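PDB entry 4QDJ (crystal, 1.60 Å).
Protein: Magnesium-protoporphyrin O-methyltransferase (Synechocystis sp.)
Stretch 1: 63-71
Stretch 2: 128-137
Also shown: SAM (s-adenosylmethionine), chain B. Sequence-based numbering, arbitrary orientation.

Stretch 1 (63-71) GLLVCDAGC
Stretch 2, residues 128-137: YDTVICLDVL

How does stretch 2 begin its approach to stretch 1? At Tyr128 (phi/psi -132/155), CB points toward stretch 1, and chi1 of -60° (m) with chi2 of 87° lays the ring over Cys67. Cys67 CB stands 3.4 Å from the centroid of the Tyr128 ring, only 6° off its normal, a CH-pi contact over one face; Cys67 SG lies over the same face, 4.4 Å from that centroid. The backbone of Cys67 places CB over the ring, and its t rotamer (chi1 171°) places SG. Leu65, with chi1 off-well at -94°, adds a looser apolar contact, Leu65 CB to Tyr128 CD2 at 4.5 Å. The chain then turns a corner at Asp129 (-65/-51), whose N gives a weak hydrogen bond to Leu65 O at 3.2 Å, bent to 122°. The carboxylate carbon Asp129 CG comes within 3.5 Å of Leu64 CD1, while Asp129 OD1 accepts a 2.7 Å hydrogen bond from Thr130 OG1, tying the corner to the strand that follows.

What holds the two strands together? Strand 65-69 and the strand reaching 133 run parallel, their directions 19° apart and their axes 4.7 Å at closest approach. The register pairs Val66 with Thr130, Cys67 with Val131 and Asp68 with Ile132, at CA-CA distances of 4.9, 4.6 and 5.0 Å. Both backbones are extended, with phi from -82 to -125° and psi from 95 to 131° over 65-69, and phi near -116 to -139° and psi from 98 to 135° over 130-133. Thr130 N donates to Leu65 O at 3.2 Å, Cys67 N to Thr130 O at 2.9 Å, Ile132 N to Cys67 O at 2.7 Å, and Ala69 N to Ile132 O at 2.9 Å. Thus Thr130, Cys67 and Ile132 each use both N and O in this ladder. Between its rungs, Val66 CA approaches Thr130 O at 3.3 Å and Val131 CA approaches Cys67 O at 3.5 Å, both as CA-H...O contacts.

Which side chains meet on each face of the sheet? Val66, Asp68, Thr130 (chi1 m) and Ile132 share one face. There Val66 (t) packs against Ile132 (chi1 m, chi2 t), with Val66 CG1 3.8 Å from Ile132 CD1. Cys67 and Val131 (t) occupy the other, where Cys67 CB lies 4.1 Å from Val131 CG2.

How does the contact finish beyond Cys133? Cys133 (t) brings SG to 3.7 Å from Ala69 O. Water 1 then bridges the two stretches, accepting from Leu134 N at 2.9 Å, with Asp68 OD1 and Ala69 O each 2.8 Å from its oxygen, within hydrogen-bonding reach. SAM N makes a second bridge, donating to Gly70 O and Leu134 O at 2.7 Å each, as befits a methyltransferase holding its methyl donor. After Asp135 (54/39), Val136 (t) packs its CG2 3.6 Å from Gly70 O; an ideal CB on Gly70 (76/50) would clash with Val136 CG2 at 2.5 Å.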

# COMPACT_ATOMS: atom_id res chain seq x y z
N GLY A 63 15.01 -5.57 -11.19
CA GLY A 63 14.71 -6.98 -11.34
C GLY A 63 14.07 -7.61 -10.11
O GLY A 63 13.70 -8.78 -10.14
N LEU A 64 13.94 -6.83 -9.04
CA LEU A 64 13.37 -7.35 -7.79
C LEU A 64 11.87 -7.58 -7.92
O LEU A 64 11.14 -6.73 -8.41
CB LEU A 64 13.65 -6.37 -6.65
CG LEU A 64 13.41 -6.90 -5.23
CD1 LEU A 64 14.44 -7.96 -4.88
CD2 LEU A 64 13.42 -5.76 -4.22
N LEU A 65 11.41 -8.74 -7.46
CA LEU A 65 9.98 -9.04 -7.48
C LEU A 65 9.28 -8.40 -6.29
O LEU A 65 9.54 -8.75 -5.14
CB LEU A 65 9.72 -10.55 -7.51
CG LEU A 65 9.53 -11.16 -8.90
CD1 LEU A 65 10.84 -11.15 -9.67
CD2 LEU A 65 8.96 -12.57 -8.79
N VAL A 66 8.38 -7.47 -6.59
CA VAL A 66 7.69 -6.69 -5.56
C VAL A 66 6.18 -6.80 -5.72
O VAL A 66 5.65 -6.61 -6.81
CB VAL A 66 8.09 -5.20 -5.63
CG1 VAL A 66 7.34 -4.39 -4.59
CG2 VAL A 66 9.60 -5.05 -5.47
N CYS A 67 5.50 -7.10 -4.62
CA CYS A 67 4.05 -7.07 -4.58
C CYS A 67 3.59 -5.78 -3.90
O CYS A 67 4.00 -5.49 -2.78
CB CYS A 67 3.52 -8.28 -3.80
SG CYS A 67 1.73 -8.25 -3.46
N ASP A 68 2.77 -5.01 -4.60
CA ASP A 68 2.18 -3.79 -4.06
C ASP A 68 0.70 -4.05 -3.82
O ASP A 68 -0.12 -3.93 -4.73
CB ASP A 68 2.38 -2.63 -5.05
CG ASP A 68 1.96 -1.28 -4.48
OD1 ASP A 68 1.60 -1.20 -3.29
OD2 ASP A 68 2.02 -0.29 -5.24
N ALA A 69 0.37 -4.42 -2.58
CA ALA A 69 -0.99 -4.83 -2.22
C ALA A 69 -1.83 -3.64 -1.77
O ALA A 69 -1.48 -2.96 -0.80
CB ALA A 69 -0.94 -5.89 -1.13
N GLY A 70 -2.95 -3.41 -2.45
CA GLY A 70 -3.75 -2.22 -2.23
C GLY A 70 -3.07 -1.03 -2.89
O GLY A 70 -2.89 0.02 -2.27
N CYS A 71 -2.71 -1.20 -4.15
CA CYS A 71 -1.83 -0.27 -4.85
C CYS A 71 -2.46 1.08 -5.20
O CYS A 71 -1.76 2.00 -5.61
CB CYS A 71 -1.28 -0.92 -6.13
SG CYS A 71 -2.54 -1.28 -7.38
N TYR A 128 6.95 -13.49 -3.43
CA TYR A 128 7.69 -12.29 -3.81
C TYR A 128 8.86 -12.10 -2.87
O TYR A 128 8.83 -12.55 -1.73
CB TYR A 128 6.78 -11.07 -3.71
CG TYR A 128 5.56 -11.13 -4.59
CD1 TYR A 128 4.39 -11.74 -4.15
CD2 TYR A 128 5.57 -10.58 -5.86
CE1 TYR A 128 3.27 -11.80 -4.96
CE2 TYR A 128 4.46 -10.63 -6.68
CZ TYR A 128 3.32 -11.24 -6.22
OH TYR A 128 2.21 -11.29 -7.04
N ASP A 129 9.90 -11.41 -3.33
CA ASP A 129 10.98 -11.02 -2.43
C ASP A 129 10.43 -10.04 -1.41
O ASP A 129 10.61 -10.21 -0.20
CB ASP A 129 12.13 -10.37 -3.19
CG ASP A 129 13.21 -9.84 -2.25
OD1 ASP A 129 13.08 -8.69 -1.78
OD2 ASP A 129 14.18 -10.57 -1.99
N THR A 130 9.75 -9.01 -1.91
CA THR A 130 9.25 -7.93 -1.07
C THR A 130 7.76 -7.71 -1.29
O THR A 130 7.29 -7.61 -2.43
CB THR A 130 10.02 -6.62 -1.37
OG1 THR A 130 11.38 -6.77 -0.95
CG2 THR A 130 9.40 -5.44 -0.64
N VAL A 131 7.02 -7.64 -0.19
CA VAL A 131 5.60 -7.33 -0.24
C VAL A 131 5.38 -6.00 0.48
O VAL A 131 5.91 -5.79 1.57
CB VAL A 131 4.75 -8.44 0.41
CG1 VAL A 131 3.28 -8.07 0.40
CG2 VAL A 131 4.98 -9.76 -0.31
N ILE A 132 4.62 -5.11 -0.14
CA ILE A 132 4.40 -3.78 0.42
C ILE A 132 2.91 -3.47 0.52
O ILE A 132 2.15 -3.72 -0.41
CB ILE A 132 5.09 -2.69 -0.43
CG1 ILE A 132 6.56 -3.04 -0.67
CG2 ILE A 132 4.96 -1.32 0.25
CD1 ILE A 132 7.28 -2.06 -1.57
N CYS A 133 2.50 -2.92 1.66
CA CYS A 133 1.11 -2.55 1.87
C CYS A 133 1.05 -1.21 2.60
O CYS A 133 1.21 -1.15 3.82
CB CYS A 133 0.39 -3.63 2.68
SG CYS A 133 -1.38 -3.40 2.86
N LEU A 134 0.85 -0.14 1.84
CA LEU A 134 0.89 1.22 2.39
C LEU A 134 -0.50 1.84 2.51
O LEU A 134 -1.26 1.86 1.54
CB LEU A 134 1.75 2.13 1.52
CG LEU A 134 3.22 1.77 1.31
CD1 LEU A 134 3.92 2.88 0.54
CD2 LEU A 134 3.91 1.51 2.64
N ASP A 135 -0.80 2.35 3.70
CA ASP A 135 -2.03 3.10 3.95
C ASP A 135 -3.29 2.33 3.54
O ASP A 135 -4.24 2.91 3.01
CB ASP A 135 -2.00 4.47 3.27
CG ASP A 135 -0.91 5.38 3.82
OD1 ASP A 135 -0.25 5.01 4.81
OD2 ASP A 135 -0.71 6.48 3.25
N VAL A 136 -3.29 1.03 3.80
CA VAL A 136 -4.43 0.18 3.50
C VAL A 136 -5.05 -0.33 4.80
O VAL A 136 -6.27 -0.37 4.95
CB VAL A 136 -4.03 -1.02 2.61
CG1 VAL A 136 -5.20 -1.98 2.44
CG2 VAL A 136 -3.52 -0.53 1.27
N LEU A 137 -4.19 -0.70 5.75
CA LEU A 137 -4.62 -1.28 7.02
C LEU A 137 -5.49 -0.32 7.84
O LEU A 137 -6.23 -0.75 8.72
CB LEU A 137 -3.41 -1.73 7.84
CG LEU A 137 -2.56 -2.84 7.22
CD1 LEU A 137 -1.35 -3.15 8.09
CD2 LEU A 137 -3.40 -4.09 6.99
N SAM B . -1.33 1.90 -1.20
CA SAM B . -1.77 2.99 -2.07
C SAM B . -0.93 4.24 -1.84
O SAM B . -0.37 4.43 -0.76
OXT SAM B . -0.78 5.07 -2.74
CB SAM B . -3.26 3.30 -1.90
CG SAM B . -3.73 3.70 -0.50
SD SAM B . -5.50 4.13 -0.48
CE SAM B . -5.62 5.09 1.05
C5' SAM B . -6.21 2.57 0.09
C4' SAM B . -6.39 1.58 -1.05
O4' SAM B . -6.47 0.28 -0.50
C3' SAM B . -7.66 1.81 -1.85
O3' SAM B . -7.34 1.91 -3.21
C2' SAM B . -8.49 0.56 -1.61
O2' SAM B . -9.22 0.18 -2.76
C1' SAM B . -7.42 -0.45 -1.24
N9 SAM B . -7.93 -1.58 -0.45
C8 SAM B . -8.74 -1.52 0.65
N7 SAM B . -8.96 -2.79 1.08
C5 SAM B . -8.30 -3.64 0.26
C6 SAM B . -8.18 -5.02 0.24
N6 SAM B . -8.81 -5.76 1.16
N1 SAM B . -7.42 -5.62 -0.73
C2 SAM B . -6.77 -4.85 -1.68
N3 SAM B . -6.89 -3.48 -1.66
C4 SAM B . -7.64 -2.89 -0.70
O HOH W 1 0.21 -0.73 -0.91